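Local coordinates for capsid protein VP1 (Trichodysplasia spinulosa-associated polyomavirus, PDB 6HKU) that builds the outer shell of the virus as pentamers and, as in related polyomaviruses, probably attaches the particle to sialylated receptors on host cells, at residues A[55-60]-A[179-184]. Residues are numbered along the deposited sequence; the frame is centred on the assembly and turned at random.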
ATOM      1  N   GLY A  55      15.187   4.288  31.516  1.00 16.94           N
ATOM      2  CA  GLY A  55      13.858   3.813  31.198  1.00 19.83           C
ATOM      3  C   GLY A  55      13.201   4.456  29.978  1.00 23.69           C
ATOM      4  O   GLY A  55      12.046   4.144  29.696  1.00 20.40           O
ATOM      5  N   GLU A  56      13.914   5.293  29.218  1.00 22.99           N
ATOM      6  CA  GLU A  56      13.288   5.935  28.034  1.00 27.06           C
ATOM      7  C   GLU A  56      13.676   5.223  26.724  1.00 29.42           C
ATOM      8  O   GLU A  56      13.259   5.679  25.664  1.00 22.75           O
ATOM      9  CB  GLU A  56      13.588   7.440  27.971  1.00 24.60           C
ATOM     10  CG  GLU A  56      14.925   7.821  27.351  1.00 18.56           C
ATOM     11  CD  GLU A  56      15.022   9.304  27.075  1.00 23.82           C
ATOM     12  OE1 GLU A  56      15.442  10.058  27.992  1.00 24.10           O
ATOM     13  OE2 GLU A  56      14.616   9.720  25.957  1.00 23.13           O
ATOM     14  N   ILE A  57      14.378   4.083  26.804  1.00 25.74           N
ATOM     15  CA  ILE A  57      14.988   3.423  25.646  1.00 23.91           C
ATOM     16  C   ILE A  57      14.367   2.034  25.480  1.00 26.74           C
ATOM     17  O   ILE A  57      14.538   1.179  26.346  1.00 20.51           O
ATOM     18  CB  ILE A  57      16.514   3.342  25.909  1.00 28.78           C
ATOM     19  CG1 ILE A  57      17.198   4.721  25.940  1.00 32.16           C
ATOM     20  CG2 ILE A  57      17.230   2.432  24.919  1.00 32.90           C
ATOM     21  CD1 ILE A  57      16.894   5.553  24.713  1.00 25.42           C
ATOM     22  N   PRO A  58      13.630   1.743  24.392  1.00 22.84           N
ATOM     23  CA  PRO A  58      13.160   0.381  24.135  1.00 18.59           C
ATOM     24  C   PRO A  58      14.298  -0.619  23.941  1.00 18.28           C
ATOM     25  O   PRO A  58      15.313  -0.264  23.369  1.00 20.28           O
ATOM     26  CB  PRO A  58      12.337   0.507  22.836  1.00 20.81           C
ATOM     27  CG  PRO A  58      11.965   1.968  22.776  1.00 20.11           C
ATOM     28  CD  PRO A  58      13.116   2.708  23.410  1.00 20.64           C
ATOM     29  N   THR A  59      14.068  -1.864  24.362  1.00 19.55           N
ATOM     30  CA  THR A  59      14.996  -2.964  24.206  1.00 18.48           C
ATOM     31  C   THR A  59      14.270  -4.160  23.574  1.00 15.55           C
ATOM     32  O   THR A  59      13.046  -4.218  23.560  1.00 19.94           O
ATOM     33  CB  THR A  59      15.611  -3.336  25.562  1.00 24.14           C
ATOM     34  OG1 THR A  59      14.576  -3.568  26.509  1.00 25.87           O
ATOM     35  CG2 THR A  59      16.507  -2.243  26.105  1.00 23.48           C
ATOM     36  N   TYR A  60      15.038  -5.113  23.058  1.00 17.85           N
ATOM     37  CA  TYR A  60      14.482  -6.353  22.526  1.00 17.20           C
ATOM     38  C   TYR A  60      13.949  -7.231  23.661  1.00 20.38           C
ATOM     39  O   TYR A  60      14.529  -7.289  24.743  1.00 22.92           O
ATOM     40  CB  TYR A  60      15.528  -7.135  21.731  1.00 20.20           C
ATOM     41  CG  TYR A  60      15.962  -6.455  20.464  1.00 19.93           C
ATOM     42  CD1 TYR A  60      15.167  -6.504  19.334  1.00 27.31           C
ATOM     43  CD2 TYR A  60      17.162  -5.768  20.395  1.00 21.34           C
ATOM     44  CE1 TYR A  60      15.553  -5.878  18.158  1.00 24.97           C
ATOM     45  CE2 TYR A  60      17.567  -5.163  19.222  1.00 26.32           C
ATOM     46  CZ  TYR A  60      16.743  -5.192  18.105  1.00 26.97           C
ATOM     47  OH  TYR A  60      17.106  -4.575  16.949  1.00 26.39           O
ATOM     48  N   PRO A 179      19.414  -2.267  23.679  1.00 19.17           N
ATOM     49  CA  PRO A 179      18.640  -1.239  22.998  1.00 22.70           C
ATOM     50  C   PRO A 179      18.462  -1.488  21.496  1.00 19.40           C
ATOM     51  O   PRO A 179      19.434  -1.808  20.797  1.00 18.90           O
ATOM     52  CB  PRO A 179      19.443   0.056  23.225  1.00 25.24           C
ATOM     53  CG  PRO A 179      20.237  -0.244  24.480  1.00 19.77           C
ATOM     54  CD  PRO A 179      20.601  -1.702  24.334  1.00 21.95           C
ATOM     55  N   VAL A 180      17.224  -1.292  21.031  1.00 23.10           N
ATOM     56  CA  VAL A 180      16.926  -1.453  19.619  1.00 24.63           C
ATOM     57  C   VAL A 180      17.640  -0.376  18.802  1.00 15.93           C
ATOM     58  O   VAL A 180      18.094  -0.623  17.713  1.00 16.46           O
ATOM     59  CB  VAL A 180      15.426  -1.555  19.330  1.00 29.06           C
ATOM     60  CG1 VAL A 180      14.748  -2.601  20.197  1.00 31.16           C
ATOM     61  CG2 VAL A 180      14.709  -0.242  19.409  1.00 33.42           C
ATOM     62  N   GLU A 181      17.825   0.799  19.396  1.00 21.45           N
ATOM     63  CA  GLU A 181      18.358   1.946  18.678  1.00 19.15           C
ATOM     64  C   GLU A 181      19.811   1.732  18.254  1.00 20.09           C
ATOM     65  O   GLU A 181      20.299   2.464  17.370  1.00 22.76           O
ATOM     66  CB  GLU A 181      18.254   3.222  19.520  1.00 17.77           C
ATOM     67  CG  GLU A 181      19.214   3.269  20.709  1.00 16.83           C
ATOM     68  CD  GLU A 181      19.197   4.629  21.396  1.00 18.75           C
ATOM     69  OE1 GLU A 181      18.061   5.236  21.525  1.00 20.98           O
ATOM     70  OE2 GLU A 181      20.288   5.126  21.760  1.00 28.57           O
ATOM     71  N   CYS A 182      20.524   0.782  18.877  1.00 18.15           N
ATOM     72  CA  CYS A 182      21.951   0.644  18.569  1.00 17.61           C
ATOM     73  C   CYS A 182      22.345  -0.805  18.251  1.00 17.63           C
ATOM     74  O   CYS A 182      23.469  -1.042  17.851  1.00 20.30           O
ATOM     75  CB  CYS A 182      22.830   1.206  19.686  1.00 20.44           C
ATOM     76  SG  CYS A 182      22.699   0.344  21.269  1.00 25.72           S
ATOM     77  N   TRP A 183      21.404  -1.752  18.351  1.00 16.91           N
ATOM     78  CA  TRP A 183      21.667  -3.155  17.958  1.00 17.52           C
ATOM     79  C   TRP A 183      20.648  -3.605  16.913  1.00 22.48           C
ATOM     80  O   TRP A 183      19.459  -3.441  17.107  1.00 19.33           O
ATOM     81  CB  TRP A 183      21.587  -4.078  19.169  1.00 20.55           C
ATOM     82  CG  TRP A 183      22.619  -3.864  20.233  1.00 23.97           C
ATOM     83  CD1 TRP A 183      22.404  -3.399  21.502  1.00 25.12           C
ATOM     84  CD2 TRP A 183      24.020  -4.179  20.147  1.00 25.14           C
ATOM     85  NE1 TRP A 183      23.581  -3.388  22.195  1.00 24.47           N
ATOM     86  CE2 TRP A 183      24.589  -3.863  21.399  1.00 29.24           C
ATOM     87  CE3 TRP A 183      24.842  -4.677  19.134  1.00 27.20           C
ATOM     88  CZ2 TRP A 183      25.947  -4.037  21.672  1.00 27.33           C
ATOM     89  CZ3 TRP A 183      26.186  -4.854  19.394  1.00 26.00           C
ATOM     90  CH2 TRP A 183      26.730  -4.531  20.646  1.00 30.19           C
ATOM     91  N   CYS A 184      21.130  -4.248  15.848  1.00 21.39           N
ATOM     92  CA  CYS A 184      20.281  -4.799  14.818  1.00 23.06           C
ATOM     93  C   CYS A 184      20.759  -6.198  14.473  1.00 21.60           C
ATOM     94  O   CYS A 184      21.858  -6.576  14.833  1.00 24.72           O
ATOM     95  CB  CYS A 184      20.303  -3.899  13.585  1.00 27.28           C
ATOM     96  SG  CYS A 184      21.957  -3.728  12.867  1.00 23.71           S
TER
HETATM   97  O   HOH W   1      16.227   1.686  21.820  1.00 18.63           O
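Tyr-60 and Val-180 meet through a CH-pi contact: methyl CG1 of Val-180 stands over one face of the phenol, 3.7 Å from the ring centroid and almost on the ring normal. The methyl gets there because CG1 lies anti to its own carbonyl carbon (chi1 -51°). Trp-183 O lies at the ring's edge, near its plane, and accepts the Tyr-60 hydroxyl OH over 2.6 Å, a short bond that reaches the carbonyl 24° out of its plane. The methyl over the face and the bond at the rim both help to hold the ring's position. The same Trp-183 O also accepts a bond from Ser-95 of a neighbouring subunit.

Farther along, Pro-58 O receives Val-180 N at 3.2 Å, nearly straight at 165°, and a water that donates to it also accepts from Glu-181 N. Ile-57 slants across Pro-179, CG2 3.7 Å from Pro-179 CB, and meets Glu-181 at about a right angle, CD1 3.4 Å from Glu-181 OE1. That carboxylate has polar partners elsewhere, Tyr-145 and, on the neighbouring subunit, His-101.

The loop leading into strand 61-66 is thereby joined to the turn before strand 183-185, against strand 233-246 of the VP1 jelly-roll. Buried carbonyls satisfied by hydroxyl, amide and water, among apolar contacts, make this junction part of the interface between neighbouring subunits of the pentamer.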